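Local structure of MgGH51 (Meripilus giganteus, 6ZPV) at residues A[454-458]-A[616-620]; A[504-510]-A[588-592]. The protein is a GH51 alpha-L-arabinofuranosidase that releases terminal alpha-L-arabinofuranosyl residues, probably from arabinose-containing plant polysaccharides. All blocks are in the same frame, centred on the assembly; numbering follows the deposited sequence.

Interaction 1: A[454-458]-A[616-620]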
ATOM      1  N   VAL A 454      14.873  -9.700 -12.954  1.00 12.53           N
ATOM      2  CA  VAL A 454      15.202  -8.863 -14.134  1.00 12.72           C
ATOM      3  C   VAL A 454      14.249  -9.242 -15.266  1.00 12.50           C
ATOM      4  O   VAL A 454      13.715  -8.383 -15.982  1.00 13.44           O
ATOM      5  CB  VAL A 454      16.662  -8.938 -14.509  1.00 12.68           C
ATOM      6  CG1 VAL A 454      16.965  -8.033 -15.688  1.00 14.72           C
ATOM      7  CG2 VAL A 454      17.571  -8.555 -13.346  1.00 13.83           C
ATOM      8  N   GLN A 455      14.044 -10.543 -15.464  1.00 13.18           N
ATOM      9  CA  GLN A 455      13.124 -11.035 -16.496  1.00 14.26           C
ATOM     10  C   GLN A 455      11.729 -10.417 -16.321  1.00 12.41           C
ATOM     11  O   GLN A 455      11.073  -9.975 -17.323  1.00 12.41           O
ATOM     12  CB  GLN A 455      13.034 -12.591 -16.413  1.00 14.29           C
ATOM     13  CG  GLN A 455      12.277 -13.274 -17.571  1.00 15.07           C
ATOM     14  CD  GLN A 455      12.060 -14.762 -17.422  1.00 15.53           C
ATOM     15  OE1 GLN A 455      12.587 -15.361 -16.471  1.00 16.34           O
ATOM     16  NE2 GLN A 455      11.336 -15.353 -18.350  1.00 17.71           N
ATOM     17  N   SER A 456      11.194 -10.461 -15.103  1.00 11.83           N
ATOM     18  CA  SER A 456       9.792 -10.003 -14.918  1.00 11.83           C
ATOM     19  C   SER A 456       9.715  -8.499 -15.092  1.00 11.27           C
ATOM     20  O   SER A 456       8.781  -7.995 -15.748  1.00 11.71           O
ATOM     21  CB  SER A 456       9.245 -10.472 -13.575  1.00 12.33           C
ATOM     22  OG  SER A 456       9.777  -9.769 -12.432  1.00 11.95           O
ATOM     23  N   ALA A 457      10.658  -7.722 -14.582  1.00 11.13           N
ATOM     24  CA  ALA A 457      10.666  -6.268 -14.691  1.00 10.80           C
ATOM     25  C   ALA A 457      10.784  -5.838 -16.144  1.00 11.43           C
ATOM     26  O   ALA A 457      10.182  -4.838 -16.551  1.00 11.67           O
ATOM     27  CB  ALA A 457      11.779  -5.673 -13.844  1.00 11.49           C
ATOM     28  N   THR A 458      11.652  -6.550 -16.905  1.00 11.77           N
ATOM     29  CA  THR A 458      11.844  -6.146 -18.316  1.00 11.54           C
ATOM     30  C   THR A 458      10.622  -6.473 -19.162  1.00 11.50           C
ATOM     31  O   THR A 458      10.268  -5.711 -20.071  1.00 12.03           O
ATOM     32  CB  THR A 458      13.144  -6.737 -18.861  1.00 12.03           C
ATOM     33  OG1 THR A 458      13.169  -8.164 -18.876  1.00 14.72           O
ATOM     34  CG2 THR A 458      14.330  -6.199 -18.126  1.00 12.10           C
ATOM     35  N   ALA A 616      20.770  -7.575 -23.330  1.00 14.72           N
ATOM     36  CA  ALA A 616      19.742  -8.553 -22.954  1.00 15.21           C
ATOM     37  C   ALA A 616      19.153  -8.199 -21.583  1.00 13.62           C
ATOM     38  O   ALA A 616      19.885  -7.745 -20.706  1.00 14.92           O
ATOM     39  CB  ALA A 616      20.370  -9.931 -22.880  1.00 17.01           C
ATOM     40  N   PHE A 617      17.877  -8.398 -21.434  1.00 13.39           N
ATOM     41  CA  PHE A 617      17.178  -8.217 -20.158  1.00 13.34           C
ATOM     42  C   PHE A 617      17.541  -6.855 -19.570  1.00 12.46           C
ATOM     43  O   PHE A 617      18.162  -6.772 -18.484  1.00 13.02           O
ATOM     44  CB  PHE A 617      17.470  -9.356 -19.182  1.00 14.48           C
ATOM     45  CG  PHE A 617      17.027 -10.696 -19.713  1.00 16.50           C
ATOM     46  CD1 PHE A 617      15.665 -10.975 -19.997  1.00 17.07           C
ATOM     47  CD2 PHE A 617      17.944 -11.665 -20.008  1.00 17.30           C
ATOM     48  CE1 PHE A 617      15.257 -12.150 -20.563  1.00 18.76           C
ATOM     49  CE2 PHE A 617      17.536 -12.883 -20.564  1.00 18.91           C
ATOM     50  CZ  PHE A 617      16.201 -13.099 -20.847  1.00 18.43           C
ATOM     51  N   SER A 618      17.142  -5.783 -20.237  1.00 12.38           N
ATOM     52  CA  SER A 618      17.442  -4.430 -19.729  1.00 12.42           C
ATOM     53  C   SER A 618      16.248  -3.485 -19.873  1.00 12.36           C
ATOM     54  O   SER A 618      15.445  -3.602 -20.827  1.00 13.05           O
ATOM     55  CB  SER A 618      18.649  -3.849 -20.432  1.00 13.17           C
ATOM     56  OG  SER A 618      18.452  -3.644 -21.825  1.00 13.42           O
ATOM     57  N   VAL A 619      16.217  -2.510 -18.977  1.00 11.97           N
ATOM     58  CA  VAL A 619      15.335  -1.361 -19.068  1.00 11.74           C
ATOM     59  C   VAL A 619      16.256  -0.140 -19.075  1.00 11.54           C
ATOM     60  O   VAL A 619      17.065   0.030 -18.151  1.00 12.10           O
ATOM     61  CB  VAL A 619      14.356  -1.221 -17.884  1.00 12.62           C
ATOM     62  CG1 VAL A 619      13.443  -0.026 -18.088  1.00 13.75           C
ATOM     63  CG2 VAL A 619      13.558  -2.512 -17.719  1.00 14.07           C
ATOM     64  N   SER A 620      16.128   0.711 -20.091  1.00 11.41           N
ATOM     65  CA  SER A 620      17.011   1.873 -20.263  1.00 11.83           C
ATOM     66  C   SER A 620      16.174   3.117 -20.474  1.00 11.83           C
ATOM     67  O   SER A 620      15.129   3.061 -21.151  1.00 12.85           O
ATOM     68  CB  SER A 620      17.983   1.693 -21.406  1.00 11.97           C
ATOM     69  OG  SER A 620      18.699   0.462 -21.296  1.00 12.97           O
TER
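V454 and T458, one turn apart at the start of helix 454-469, rest on F617 and V619, where strand 618-625 of the C-terminal antiparallel sheet begins. This start is a G1 beta bulge: F617, with positive phi (50°), and S618 together face N554 of the neighbouring strand. The helix follows strand 424-432 and precedes strand 474-479 of the parallel barrel in the chain, so the contact joins the catalytic barrel to the beta domain. The axes of the short segments cross at 45°, 8.3 Å apart at their closest approach, and no hydrogen bond links the two segments.

The tight part is buried and consists of methyl groups set against the backbone of the bulge. V454 CG1 reaches to 3.3 Å from the carbonyl O of F617, an oxygen that accepts from the T582 hydroxyl, and also touches F617 CB. T458 turns its methyl toward the bulge: T458 CG2, anti to its own carbonyl carbon, lies 3.5 Å from S618 N. T458 CG2 also meets V619 CG2 at 3.8 Å.

That rotation (chi1 62°) carries T458 OG1 back to its own helix, within 3.0 Å of V454 O and 3.2 Å of Q455 O, so the hydroxyl remains among polar atoms.

Packing is slacker around the F617 ring, toward the partly exposed side. Q455 runs past extended, Q455 CG no nearer than 4.4 Å to F617 CE1, and its side chain comes close to a bound sulfate. E585, in the loop after strand 575-582, also touches both side chains here. Where the two regimes meet, T458 OG1 sits at the rim of the phenyl ring, in its plane and 3.9 Å from F617 CD1.

Interaction 2: A[504-510]-A[588-592]; sequences IKSTSFF and SNTPE. With NAG (2-acetamido-2-deoxy-beta-D-glucopyranose), chain C; NAG (2-acetamido-2-deoxy-beta-D-glucopyranose), chain B.
The backbones of 504-510 and 588-592 come closest at S506 and N589, whose CA atoms are 5.5 Å apart, just where strand 503-505 gives way to helix 507-517. S506 is the N-cap of that helix, its OG accepting from F509 N and also hydrogen-bonded to L495 O. One water spans the two segments, accepting from T507 N at 3.0 Å and from N589 N at 3.0 Å, and so joins two donors that could not bond to each other.

N589 supplies the polar half. With CG beside its backbone N (chi1 -66°), the amide reaches toward the end of the strand, and N589 ND2 donates to K505 O at 2.9 Å. The bond is bent, and the acceptor is tilted out of the amide plane although ND2 itself stays in the carbonyl plane. On the other arm, OD1 accepts from I597 N, so both ends fix the rotation of the group. N589 ND2 also abuts the edge of the F510 ring, 4.0 Å from F510 CE2, with ring and amide planes 88° apart. Without the amide, as with an alanine in its place, I597 N would probably lose this acceptor and K505 O its side-chain donor, with a gap left beside F510.

I504 supplies the apolar half. I504 CG2 lies 3.8 Å from N589 CB as the two side chains run alongside in opposite senses, while I504 CD1 meets P591 CG at 3.9 Å. Beyond P591 the contact passes to a glycan of two beta-1,4-linked N-acetylglucosamines, probably N-linked through N487. P591 CB packs against both sugars. E592, its chain folded at CB-CG, brings its carboxylate round to the outer one, where E592 OE2 accepts the N-H of N2 of NAG (chain C) at 2.9 Å in a nearly straight bond (172°).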
ATOM      1  N   ILE A 504      13.563  -3.295   0.822  1.00 12.34           N
ATOM      2  CA  ILE A 504      14.142  -3.907  -0.374  1.00 12.89           C
ATOM      3  C   ILE A 504      13.376  -3.365  -1.576  1.00 12.03           C
ATOM      4  O   ILE A 504      12.158  -3.633  -1.706  1.00 13.29           O
ATOM      5  CB  ILE A 504      14.036  -5.446  -0.309  1.00 13.33           C
ATOM      6  CG1 ILE A 504      14.759  -6.014   0.905  1.00 16.84           C
ATOM      7  CG2 ILE A 504      14.659  -6.045  -1.555  1.00 15.73           C
ATOM      8  CD1 ILE A 504      14.045  -6.946   1.655  1.00 33.59           C
ATOM      9  N   LYS A 505      14.064  -2.669  -2.458  1.00 12.33           N
ATOM     10  CA  LYS A 505      13.472  -2.121  -3.684  1.00 12.23           C
ATOM     11  C   LYS A 505      13.704  -3.149  -4.785  1.00 12.07           C
ATOM     12  O   LYS A 505      14.835  -3.454  -5.140  1.00 12.79           O
ATOM     13  CB  LYS A 505      14.156  -0.787  -4.023  1.00 14.36           C
ATOM     14  CG  LYS A 505      13.918   0.301  -2.994  1.00 18.46           C
ATOM     15  CD  LYS A 505      14.730   1.490  -3.114  1.00 20.72           C
ATOM     16  CE  LYS A 505      14.672   2.256  -1.784  1.00 26.82           C
ATOM     17  NZ  LYS A 505      15.392   3.541  -1.869  1.00 31.55           N
ATOM     18  N   SER A 506      12.628  -3.682  -5.341  1.00 11.83           N
ATOM     19  CA  SER A 506      12.709  -4.770  -6.341  1.00 11.87           C
ATOM     20  C   SER A 506      13.195  -4.251  -7.706  1.00 10.78           C
ATOM     21  O   SER A 506      13.126  -3.065  -8.032  1.00 11.60           O
ATOM     22  CB  SER A 506      11.391  -5.443  -6.497  1.00 11.73           C
ATOM     23  OG  SER A 506      10.430  -4.645  -7.198  1.00 11.24           O
ATOM     24  N   THR A 507      13.534  -5.216  -8.568  1.00 11.30           N
ATOM     25  CA  THR A 507      13.747  -4.902  -9.994  1.00 11.13           C
ATOM     26  C   THR A 507      12.528  -4.186 -10.621  1.00 10.78           C
ATOM     27  O   THR A 507      12.685  -3.180 -11.304  1.00 11.54           O
ATOM     28  CB  THR A 507      14.068  -6.197 -10.760  1.00 11.32           C
ATOM     29  OG1 THR A 507      12.982  -7.106 -10.520  1.00 11.82           O
ATOM     30  CG2 THR A 507      15.389  -6.839 -10.334  1.00 12.23           C
ATOM     31  N   SER A 508      11.342  -4.712 -10.309  1.00 10.85           N
ATOM     32  CA  SER A 508      10.119  -4.108 -10.817  1.00 10.46           C
ATOM     33  C   SER A 508       9.892  -2.697 -10.266  1.00 10.84           C
ATOM     34  O   SER A 508       9.375  -1.863 -11.005  1.00 10.94           O
ATOM     35  CB  SER A 508       8.917  -5.034 -10.538  1.00 11.11           C
ATOM     36  OG  SER A 508       9.021  -6.203 -11.324  1.00 12.00           O
ATOM     37  N   PHE A 509      10.281  -2.455  -9.004  1.00 10.59           N
ATOM     38  CA  PHE A 509      10.221  -1.095  -8.457  1.00 10.67           C
ATOM     39  C   PHE A 509      11.050  -0.162  -9.315  1.00 10.72           C
ATOM     40  O   PHE A 509      10.602   0.944  -9.661  1.00 11.20           O
ATOM     41  CB  PHE A 509      10.741  -1.087  -7.019  1.00 11.52           C
ATOM     42  CG  PHE A 509      10.937   0.313  -6.473  1.00 12.09           C
ATOM     43  CD1 PHE A 509       9.908   0.974  -5.849  1.00 13.47           C
ATOM     44  CD2 PHE A 509      12.162   0.969  -6.606  1.00 14.02           C
ATOM     45  CE1 PHE A 509      10.119   2.248  -5.334  1.00 15.70           C
ATOM     46  CE2 PHE A 509      12.373   2.241  -6.078  1.00 16.02           C
ATOM     47  CZ  PHE A 509      11.318   2.864  -5.456  1.00 17.79           C
ATOM     48  N   PHE A 510      12.280  -0.568  -9.661  1.00 10.98           N
ATOM     49  CA  PHE A 510      13.120   0.315 -10.474  1.00 11.11           C
ATOM     50  C   PHE A 510      12.527   0.519 -11.863  1.00 10.77           C
ATOM     51  O   PHE A 510      12.650   1.626 -12.369  1.00 11.94           O
ATOM     52  CB  PHE A 510      14.566  -0.194 -10.510  1.00 11.94           C
ATOM     53  CG  PHE A 510      15.284  -0.032  -9.193  1.00 11.93           C
ATOM     54  CD1 PHE A 510      15.463   1.228  -8.644  1.00 13.71           C
ATOM     55  CD2 PHE A 510      15.797  -1.124  -8.508  1.00 13.86           C
ATOM     56  CE1 PHE A 510      16.147   1.365  -7.453  1.00 14.51           C
ATOM     57  CE2 PHE A 510      16.480  -0.992  -7.336  1.00 15.01           C
ATOM     58  CZ  PHE A 510      16.620   0.252  -6.803  1.00 15.24           C
ATOM     59  N   SER A 588      17.309 -11.181  -8.653  1.00 15.55           N
ATOM     60  CA  SER A 588      16.330 -10.496  -7.784  0.70 14.89           C
ATOM     61  C   SER A 588      17.064  -9.756  -6.668  1.00 14.01           C
ATOM     62  O   SER A 588      18.161 -10.163  -6.255  1.00 15.14           O
ATOM     63  CB  SER A 588      15.376 -11.490  -7.063  0.70 16.70           C
ATOM     64  OG  SER A 588      14.389 -12.107  -7.857  0.70 16.46           O
ATOM     65  N   ASN A 589      16.426  -8.733  -6.126  1.00 13.45           N
ATOM     66  CA  ASN A 589      16.816  -8.148  -4.834  1.00 13.50           C
ATOM     67  C   ASN A 589      16.088  -8.903  -3.732  1.00 13.91           C
ATOM     68  O   ASN A 589      14.890  -9.103  -3.774  1.00 13.88           O
ATOM     69  CB  ASN A 589      16.519  -6.647  -4.819  1.00 13.13           C
ATOM     70  CG  ASN A 589      17.416  -5.956  -5.844  1.00 13.76           C
ATOM     71  OD1 ASN A 589      18.587  -6.352  -5.982  1.00 15.36           O
ATOM     72  ND2 ASN A 589      16.873  -4.937  -6.521  1.00 14.06           N
ATOM     73  N   THR A 590      16.855  -9.361  -2.739  1.00 15.15           N
ATOM     74  CA  THR A 590      16.311 -10.199  -1.649  1.00 15.26           C
ATOM     75  C   THR A 590      16.786  -9.675  -0.329  1.00 14.87           C
ATOM     76  O   THR A 590      17.641  -8.806  -0.242  1.00 16.44           O
ATOM     77  CB  THR A 590      16.839 -11.637  -1.792  1.00 17.00           C
ATOM     78  OG1 THR A 590      18.246 -11.595  -1.552  1.00 19.54           O
ATOM     79  CG2 THR A 590      16.558 -12.230  -3.141  1.00 16.72           C
ATOM     80  N   PRO A 591      16.226 -10.178   0.801  1.00 17.30           N
ATOM     81  CA  PRO A 591      16.691  -9.684   2.097  1.00 19.05           C
ATOM     82  C   PRO A 591      18.199  -9.924   2.295  1.00 20.36           C
ATOM     83  O   PRO A 591      18.859  -9.036   2.868  1.00 22.12           O
ATOM     84  CB  PRO A 591      15.858 -10.532   3.095  1.00 20.50           C
ATOM     85  CG  PRO A 591      14.571 -10.720   2.342  1.00 19.77           C
ATOM     86  CD  PRO A 591      14.986 -10.983   0.921  1.00 17.28           C
ATOM     87  N   GLU A 592      18.720 -11.016   1.713  1.00 19.63           N
ATOM     88  CA  GLU A 592      20.149 -11.349   1.813  1.00 23.27           C
ATOM     89  C   GLU A 592      21.036 -10.472   0.901  1.00 21.46           C
ATOM     90  O   GLU A 592      22.204 -10.260   1.222  1.00 25.28           O
ATOM     91  CB  GLU A 592      20.362 -12.844   1.581  1.00 26.65           C
ATOM     92  CG  GLU A 592      19.631 -13.666   2.605  1.00 33.27           C
ATOM     93  CD  GLU A 592      18.113 -13.653   2.620  1.00 34.09           C
ATOM     94  OE1 GLU A 592      17.493 -13.578   1.490  1.00 30.51           O
ATOM     95  OE2 GLU A 592      17.536 -13.755   3.806  1.00 34.77           O
TER
HETATM   96  C1  NAG C   2      16.800 -14.608   7.643  1.00 32.61           C
HETATM   97  C2  NAG C   2      18.239 -14.168   7.387  1.00 31.00           C
HETATM   98  C3  NAG C   2      19.143 -15.303   6.808  1.00 41.30           C
HETATM   99  C4  NAG C   2      19.060 -16.539   7.699  1.00 56.12           C
HETATM  100  C5  NAG C   2      17.552 -16.838   7.924  1.00 47.28           C
HETATM  101  C6  NAG C   2      17.256 -18.045   8.780  1.00 49.96           C
HETATM  102  C7  NAG C   2      18.519 -11.837   6.829  1.00 29.11           C
HETATM  103  C8  NAG C   2      18.590 -10.848   5.667  1.00 29.65           C
HETATM  104  N2  NAG C   2      18.278 -13.100   6.515  1.00 28.73           N
HETATM  105  O3  NAG C   2      20.513 -14.911   6.621  1.00 48.18           O
HETATM  106  O4  NAG C   2      19.827 -17.646   7.095  1.00 78.37           O
HETATM  107  O5  NAG C   2      16.783 -15.692   8.486  1.00 35.37           O
HETATM  108  O6  NAG C   2      17.513 -17.675  10.153  1.00 62.29           O
HETATM  109  O7  NAG C   2      18.749 -11.515   8.002  1.00 35.28           O
HETATM  110  C1  NAG B   1      12.096 -12.472   8.879  1.00 17.19           C
HETATM  111  C2  NAG B   1      12.731 -13.459   9.891  1.00 18.29           C
HETATM  112  C3  NAG B   1      14.251 -13.501   9.776  1.00 20.17           C
HETATM  113  C4  NAG B   1      14.685 -13.670   8.305  1.00 23.52           C
HETATM  114  C5  NAG B   1      14.031 -12.612   7.507  1.00 20.87           C
HETATM  115  C6  NAG B   1      14.431 -12.570   5.999  1.00 22.74           C
HETATM  116  C7  NAG B   1      11.478 -13.941  11.935  1.00 23.02           C
HETATM  117  C8  NAG B   1      11.195 -13.396  13.296  1.00 26.82           C
HETATM  118  N2  NAG B   1      12.274 -13.125  11.252  1.00 19.67           N
HETATM  119  O3  NAG B   1      14.745 -14.581  10.576  1.00 23.04           O
HETATM  120  O4  NAG B   1      16.132 -13.542   8.316  1.00 25.47           O
HETATM  121  O5  NAG B   1      12.611 -12.767   7.600  1.00 19.21           O
HETATM  122  O6  NAG B   1      14.097 -13.835   5.479  1.00 28.76           O
HETATM  123  O7  NAG B   1      11.067 -15.035  11.579  1.00 30.82           O
HETATM  124  O   HOH W   1      13.795  -7.845  -7.231  1.00 12.66           O

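How the interactions relate
The centres of the two interactions lie 13 Å apart, on the same side of the chain's centre. Along the chain the order is 454-458, 504-510, 588-592, 616-620, so the pairing of interaction 2 falls wholly between the halves of interaction 1. Helices 454-469 and 507-517 connect them directly: A457 CB packs 3.6 Å from T507 C, and V454 N lies 3.9 Å from T507 CG2. The 588-592 loop also bonds back to the loop just ahead of helix 454-469, through S588 OG and P452 O. Together the contacts form a continuous seam from the C-terminal antiparallel sheet, across helices 454-469 and 507-517, to the surface where one glycan sits.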